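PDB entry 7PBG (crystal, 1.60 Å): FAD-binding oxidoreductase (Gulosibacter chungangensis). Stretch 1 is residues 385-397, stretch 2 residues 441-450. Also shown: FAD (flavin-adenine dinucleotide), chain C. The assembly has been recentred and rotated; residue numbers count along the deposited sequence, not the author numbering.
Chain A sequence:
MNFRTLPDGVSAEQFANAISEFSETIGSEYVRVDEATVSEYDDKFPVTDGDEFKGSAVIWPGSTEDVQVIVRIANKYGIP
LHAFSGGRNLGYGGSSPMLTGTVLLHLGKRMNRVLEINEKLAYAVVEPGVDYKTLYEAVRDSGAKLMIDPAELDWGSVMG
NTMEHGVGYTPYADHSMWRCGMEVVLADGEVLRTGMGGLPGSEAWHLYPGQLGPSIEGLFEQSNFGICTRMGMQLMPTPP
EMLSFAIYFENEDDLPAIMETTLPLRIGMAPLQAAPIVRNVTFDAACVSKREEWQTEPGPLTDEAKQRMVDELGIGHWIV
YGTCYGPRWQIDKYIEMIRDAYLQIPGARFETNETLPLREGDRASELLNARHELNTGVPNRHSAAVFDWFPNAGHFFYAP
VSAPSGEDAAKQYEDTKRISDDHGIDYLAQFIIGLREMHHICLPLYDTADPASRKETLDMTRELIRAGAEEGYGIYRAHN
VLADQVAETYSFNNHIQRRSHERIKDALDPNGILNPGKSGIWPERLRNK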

# COMPACT_ATOMS: atom_id res chain seq x y z
N ALA A 385 -29.36 -2.91 -13.40
CA ALA A 385 -30.19 -3.18 -14.59
C ALA A 385 -29.62 -4.31 -15.47
O ALA A 385 -30.40 -4.96 -16.19
CB ALA A 385 -30.27 -1.87 -15.35
N VAL A 386 -28.31 -4.58 -15.41
CA VAL A 386 -27.75 -5.64 -16.27
C VAL A 386 -28.37 -6.99 -15.88
O VAL A 386 -28.42 -7.87 -16.74
CB VAL A 386 -26.20 -5.71 -16.25
CG1 VAL A 386 -25.62 -4.38 -16.62
CG2 VAL A 386 -25.64 -6.23 -14.94
N PHE A 387 -28.87 -7.14 -14.64
CA PHE A 387 -29.52 -8.39 -14.14
C PHE A 387 -30.84 -8.64 -14.89
O PHE A 387 -31.40 -9.75 -14.82
CB PHE A 387 -29.77 -8.37 -12.62
CG PHE A 387 -28.56 -8.07 -11.78
CD1 PHE A 387 -27.32 -8.51 -12.19
CD2 PHE A 387 -28.65 -7.34 -10.61
CE1 PHE A 387 -26.19 -8.19 -11.47
CE2 PHE A 387 -27.53 -7.09 -9.84
CZ PHE A 387 -26.29 -7.51 -10.29
N ASP A 388 -31.37 -7.62 -15.54
CA ASP A 388 -32.68 -7.71 -16.23
C ASP A 388 -32.44 -7.77 -17.73
O ASP A 388 -33.42 -7.80 -18.48
CB ASP A 388 -33.62 -6.54 -15.86
CG ASP A 388 -34.01 -6.53 -14.40
OD1 ASP A 388 -34.18 -7.62 -13.82
OD2 ASP A 388 -34.06 -5.44 -13.83
N TRP A 389 -31.18 -7.84 -18.19
CA TRP A 389 -30.89 -7.87 -19.65
C TRP A 389 -31.67 -8.99 -20.33
O TRP A 389 -32.18 -8.79 -21.43
CB TRP A 389 -29.39 -8.09 -19.81
CG TRP A 389 -28.83 -8.14 -21.19
CD1 TRP A 389 -28.13 -9.19 -21.71
CD2 TRP A 389 -28.79 -7.11 -22.18
NE1 TRP A 389 -27.71 -8.91 -22.96
CE2 TRP A 389 -28.03 -7.62 -23.27
CE3 TRP A 389 -29.26 -5.79 -22.26
CZ2 TRP A 389 -27.79 -6.87 -24.41
CZ3 TRP A 389 -29.03 -5.04 -23.39
CH2 TRP A 389 -28.30 -5.60 -24.46
N PHE A 390 -31.72 -10.13 -19.65
CA PHE A 390 -32.70 -11.21 -19.90
C PHE A 390 -33.01 -11.84 -18.55
O PHE A 390 -32.29 -11.62 -17.57
CB PHE A 390 -32.15 -12.19 -20.95
CG PHE A 390 -30.80 -12.76 -20.62
CD1 PHE A 390 -30.69 -13.72 -19.64
CD2 PHE A 390 -29.67 -12.35 -21.30
CE1 PHE A 390 -29.45 -14.29 -19.35
CE2 PHE A 390 -28.42 -12.86 -20.97
CZ PHE A 390 -28.32 -13.85 -20.02
N PRO A 391 -34.03 -12.71 -18.48
CA PRO A 391 -34.44 -13.26 -17.19
C PRO A 391 -33.30 -14.05 -16.53
O PRO A 391 -32.71 -14.86 -17.17
CB PRO A 391 -35.68 -14.11 -17.51
CG PRO A 391 -36.20 -13.52 -18.78
CD PRO A 391 -34.98 -13.06 -19.55
N ASN A 392 -33.06 -13.77 -15.25
CA ASN A 392 -32.07 -14.50 -14.40
C ASN A 392 -30.64 -14.20 -14.88
O ASN A 392 -29.74 -14.97 -14.54
CB ASN A 392 -32.32 -16.02 -14.40
CG ASN A 392 -33.78 -16.40 -14.28
OD1 ASN A 392 -34.49 -15.87 -13.45
ND2 ASN A 392 -34.23 -17.26 -15.18
N ALA A 393 -30.40 -13.08 -15.59
CA ALA A 393 -29.04 -12.71 -16.03
C ALA A 393 -28.17 -12.47 -14.78
O ALA A 393 -28.54 -11.75 -13.83
CB ALA A 393 -29.04 -11.48 -16.90
N GLY A 394 -27.00 -13.07 -14.79
CA GLY A 394 -25.98 -12.81 -13.78
C GLY A 394 -24.63 -12.91 -14.44
O GLY A 394 -24.58 -13.21 -15.65
N HIS A 395 -23.60 -12.64 -13.66
CA HIS A 395 -22.21 -12.58 -14.18
C HIS A 395 -21.27 -13.44 -13.38
O HIS A 395 -21.64 -14.00 -12.34
CB HIS A 395 -21.82 -11.09 -14.30
CG HIS A 395 -21.91 -10.34 -13.04
ND1 HIS A 395 -21.31 -10.74 -11.86
CD2 HIS A 395 -22.48 -9.15 -12.78
CE1 HIS A 395 -21.63 -9.89 -10.91
NE2 HIS A 395 -22.26 -8.86 -11.46
N PHE A 396 -20.05 -13.53 -13.93
CA PHE A 396 -18.98 -14.46 -13.52
C PHE A 396 -17.70 -13.91 -14.11
O PHE A 396 -17.45 -14.15 -15.27
CB PHE A 396 -19.39 -15.85 -14.00
CG PHE A 396 -18.50 -17.00 -13.59
CD1 PHE A 396 -18.57 -17.52 -12.32
CD2 PHE A 396 -17.60 -17.56 -14.49
CE1 PHE A 396 -17.78 -18.59 -11.95
CE2 PHE A 396 -16.81 -18.63 -14.12
CZ PHE A 396 -16.90 -19.15 -12.86
N PHE A 397 -16.94 -13.15 -13.32
CA PHE A 397 -15.93 -12.22 -13.87
C PHE A 397 -14.69 -12.98 -14.35
O PHE A 397 -14.20 -13.85 -13.64
CB PHE A 397 -15.52 -11.16 -12.84
CG PHE A 397 -16.57 -10.12 -12.64
CD1 PHE A 397 -16.79 -9.14 -13.60
CD2 PHE A 397 -17.30 -10.08 -11.47
CE1 PHE A 397 -17.80 -8.20 -13.43
CE2 PHE A 397 -18.29 -9.13 -11.28
CZ PHE A 397 -18.51 -8.17 -12.26
PA FAD C . -18.43 -9.24 0.97
O1A FAD C . -19.17 -10.26 0.17
O2A FAD C . -18.94 -8.90 2.35
O5B FAD C . -16.94 -9.71 1.11
C5B FAD C . -16.21 -10.23 0.01
C4B FAD C . -15.17 -11.18 0.56
O4B FAD C . -14.21 -10.46 1.38
C3B FAD C . -15.69 -12.29 1.48
O3B FAD C . -16.20 -13.39 0.73
C2B FAD C . -14.47 -12.59 2.36
O2B FAD C . -13.58 -13.44 1.66
C1B FAD C . -13.90 -11.19 2.56
N9A FAD C . -14.42 -10.48 3.69
C8A FAD C . -15.40 -9.53 3.65
N7A FAD C . -15.66 -9.04 4.83
C5A FAD C . -14.85 -9.74 5.70
C6A FAD C . -14.63 -9.64 7.07
N6A FAD C . -15.33 -8.81 7.86
N1A FAD C . -13.73 -10.49 7.62
C2A FAD C . -13.04 -11.32 6.81
N3A FAD C . -13.14 -11.48 5.49
C4A FAD C . -14.07 -10.65 4.99
N1 FAD C . -16.58 -4.86 -7.58
C2 FAD C . -15.75 -3.84 -7.49
O2 FAD C . -14.79 -3.85 -6.67
N3 FAD C . -15.94 -2.71 -8.20
C4 FAD C . -16.94 -2.58 -9.12
O4 FAD C . -17.11 -1.48 -9.69
C4X FAD C . -17.80 -3.64 -9.29
N5 FAD C . -18.75 -3.52 -10.18
C5X FAD C . -19.60 -4.58 -10.32
C6 FAD C . -20.64 -4.47 -11.26
C7 FAD C . -21.58 -5.46 -11.42
C7M FAD C . -22.70 -5.28 -12.44
C8 FAD C . -21.49 -6.62 -10.62
C8M FAD C . -22.49 -7.73 -10.76
C9 FAD C . -20.45 -6.76 -9.72
C9A FAD C . -19.49 -5.75 -9.53
N10 FAD C . -18.47 -5.83 -8.59
C10 FAD C . -17.60 -4.77 -8.43
C1' FAD C . -18.35 -6.99 -7.66
C2' FAD C . -19.12 -6.80 -6.35
O2' FAD C . -20.46 -6.24 -6.60
C3' FAD C . -18.47 -5.86 -5.32
O3' FAD C . -17.09 -6.11 -5.25
C4' FAD C . -19.05 -5.92 -3.90
O4' FAD C . -18.78 -4.69 -3.21
C5' FAD C . -18.48 -7.08 -3.13
O5' FAD C . -19.42 -7.60 -2.17
P FAD C . -19.44 -7.07 -0.66
O1P FAD C . -20.78 -7.40 -0.08
O2P FAD C . -19.03 -5.63 -0.71
O3P FAD C . -18.30 -7.92 0.07
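Stretch 2, residues 441-450: ICLPLYDTAD

Stretch 2 continues a strand that begins earlier in the chain and runs to Asp447, then enters a type I turn from Asp447 to Asp450. It lies antiparallel to the second half of stretch 1. Phe397 sits across from Leu443, His395 from Leu445 and Ala393 from Asp447, with CA atoms 5.3, 5.1 and 5.0 Å apart. Stretch 1 opens with the end of a 3-10 segment, up to Asp388; a type II turn follows from Phe390 to Ala393.

Backbone hydrogen bonds fix the register. Gly394 and Tyr446 form a reciprocal pair: Gly394 N to Tyr446 O and Tyr446 N to Gly394 O are both 3.0 Å. Thr448 N donates to Asn392 O at 2.9 Å. CA-H...O contacts fill in between, including Ala393 CA to Tyr446 O at 3.4 Å and Leu445 CA to Gly394 O at 3.3 Å.

Polar side chains add to the turn end. Asn392 ND2 makes a weak hydrogen bond of 3.4 Å to Asp447 OD1. Asp447 OD1 also accepts from Ala449 N at 3.1 Å, within the turn of stretch 2. One water donates to Pro391 O and, weakly, to Asp447 OD2.

Apolar packing centres on Leu445, which has the largest area covered by stretch 1. Leu445 CD1 lies 3.5 Å from Trp389 CD1, and Leu445 CB is 4.0 Å from Phe390 CE2. The Phe390 ring turns its edge to the backbone of Leu445 through Asp447. Further along, Phe397 CE1 meets Leu443 CG at 3.6 Å, and Phe396 CB lies 4.0 Å from Tyr446 CE2. Gly394 leaves room for Thr448: an ideal CB on Gly394 would fall 2.6 Å from Thr448 CG2.

His395 NE2 is covalently bonded to FAD C8M at 1.3 Å, while His395 CB packs 3.5 Å from Leu443 CD2. Stretch 2 thus packs against the segment that carries the flavin.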

# COMPACT_ATOMS: atom_id res chain seq x y z
N ILE A 441 -11.91 -6.14 -18.05
CA ILE A 441 -13.04 -6.72 -17.28
C ILE A 441 -14.03 -7.36 -18.27
O ILE A 441 -14.61 -6.67 -19.10
CB ILE A 441 -13.75 -5.65 -16.44
CG1 ILE A 441 -12.78 -4.81 -15.60
CG2 ILE A 441 -14.82 -6.34 -15.63
CD1 ILE A 441 -11.71 -5.58 -14.87
N CYS A 442 -14.10 -8.68 -18.26
CA CYS A 442 -15.08 -9.48 -19.03
C CYS A 442 -16.19 -9.82 -18.07
O CYS A 442 -15.98 -10.60 -17.11
CB CYS A 442 -14.41 -10.71 -19.62
SG CYS A 442 -15.60 -11.87 -20.31
N LEU A 443 -17.30 -9.14 -18.24
CA LEU A 443 -18.54 -9.38 -17.47
C LEU A 443 -19.45 -10.14 -18.40
O LEU A 443 -20.09 -9.55 -19.30
CB LEU A 443 -19.10 -8.03 -17.06
CG LEU A 443 -20.25 -8.04 -16.08
CD1 LEU A 443 -20.44 -6.64 -15.50
CD2 LEU A 443 -21.54 -8.55 -16.71
N PRO A 444 -19.51 -11.47 -18.29
CA PRO A 444 -20.44 -12.22 -19.11
C PRO A 444 -21.82 -12.15 -18.47
O PRO A 444 -21.89 -11.99 -17.25
CB PRO A 444 -19.93 -13.65 -19.01
CG PRO A 444 -19.36 -13.71 -17.60
CD PRO A 444 -18.75 -12.34 -17.39
N LEU A 445 -22.86 -12.20 -19.29
CA LEU A 445 -24.25 -12.39 -18.80
C LEU A 445 -24.74 -13.75 -19.25
O LEU A 445 -24.73 -14.06 -20.45
CB LEU A 445 -25.12 -11.25 -19.29
CG LEU A 445 -24.80 -9.92 -18.65
CD1 LEU A 445 -25.69 -8.84 -19.22
CD2 LEU A 445 -24.95 -9.97 -17.12
N TYR A 446 -25.05 -14.57 -18.26
CA TYR A 446 -25.60 -15.93 -18.50
C TYR A 446 -26.86 -16.13 -17.68
O TYR A 446 -27.14 -15.38 -16.76
CB TYR A 446 -24.54 -16.99 -18.18
CG TYR A 446 -24.25 -17.17 -16.73
CD1 TYR A 446 -24.71 -18.28 -16.05
CD2 TYR A 446 -23.57 -16.21 -15.99
CE1 TYR A 446 -24.48 -18.46 -14.70
CE2 TYR A 446 -23.35 -16.36 -14.63
CZ TYR A 446 -23.81 -17.49 -13.98
OH TYR A 446 -23.65 -17.66 -12.63
N ASP A 447 -27.61 -17.20 -17.99
CA ASP A 447 -28.87 -17.52 -17.27
C ASP A 447 -28.51 -18.30 -16.01
O ASP A 447 -28.21 -19.52 -16.12
CB ASP A 447 -29.78 -18.35 -18.17
CG ASP A 447 -31.15 -18.58 -17.60
OD1 ASP A 447 -31.31 -18.49 -16.40
OD2 ASP A 447 -32.00 -19.00 -18.39
N THR A 448 -28.58 -17.66 -14.84
CA THR A 448 -28.10 -18.24 -13.57
C THR A 448 -28.97 -19.45 -13.21
O THR A 448 -28.48 -20.27 -12.42
CB THR A 448 -28.09 -17.22 -12.45
OG1 THR A 448 -29.45 -16.79 -12.24
CG2 THR A 448 -27.14 -16.11 -12.80
N ALA A 449 -30.21 -19.52 -13.71
CA ALA A 449 -31.17 -20.60 -13.37
C ALA A 449 -30.98 -21.84 -14.25
O ALA A 449 -31.59 -22.87 -13.93
CB ALA A 449 -32.59 -20.09 -13.47
N ASP A 450 -30.19 -21.77 -15.32
CA ASP A 450 -30.16 -22.81 -16.38
C ASP A 450 -28.85 -23.58 -16.29
O ASP A 450 -27.79 -23.03 -16.60
CB ASP A 450 -30.34 -22.19 -17.77
CG ASP A 450 -30.21 -23.18 -18.92
OD1 ASP A 450 -29.99 -24.37 -18.66
OD2 ASP A 450 -30.33 -22.75 -20.05
O HOH W 1 -33.39 -16.50 -19.21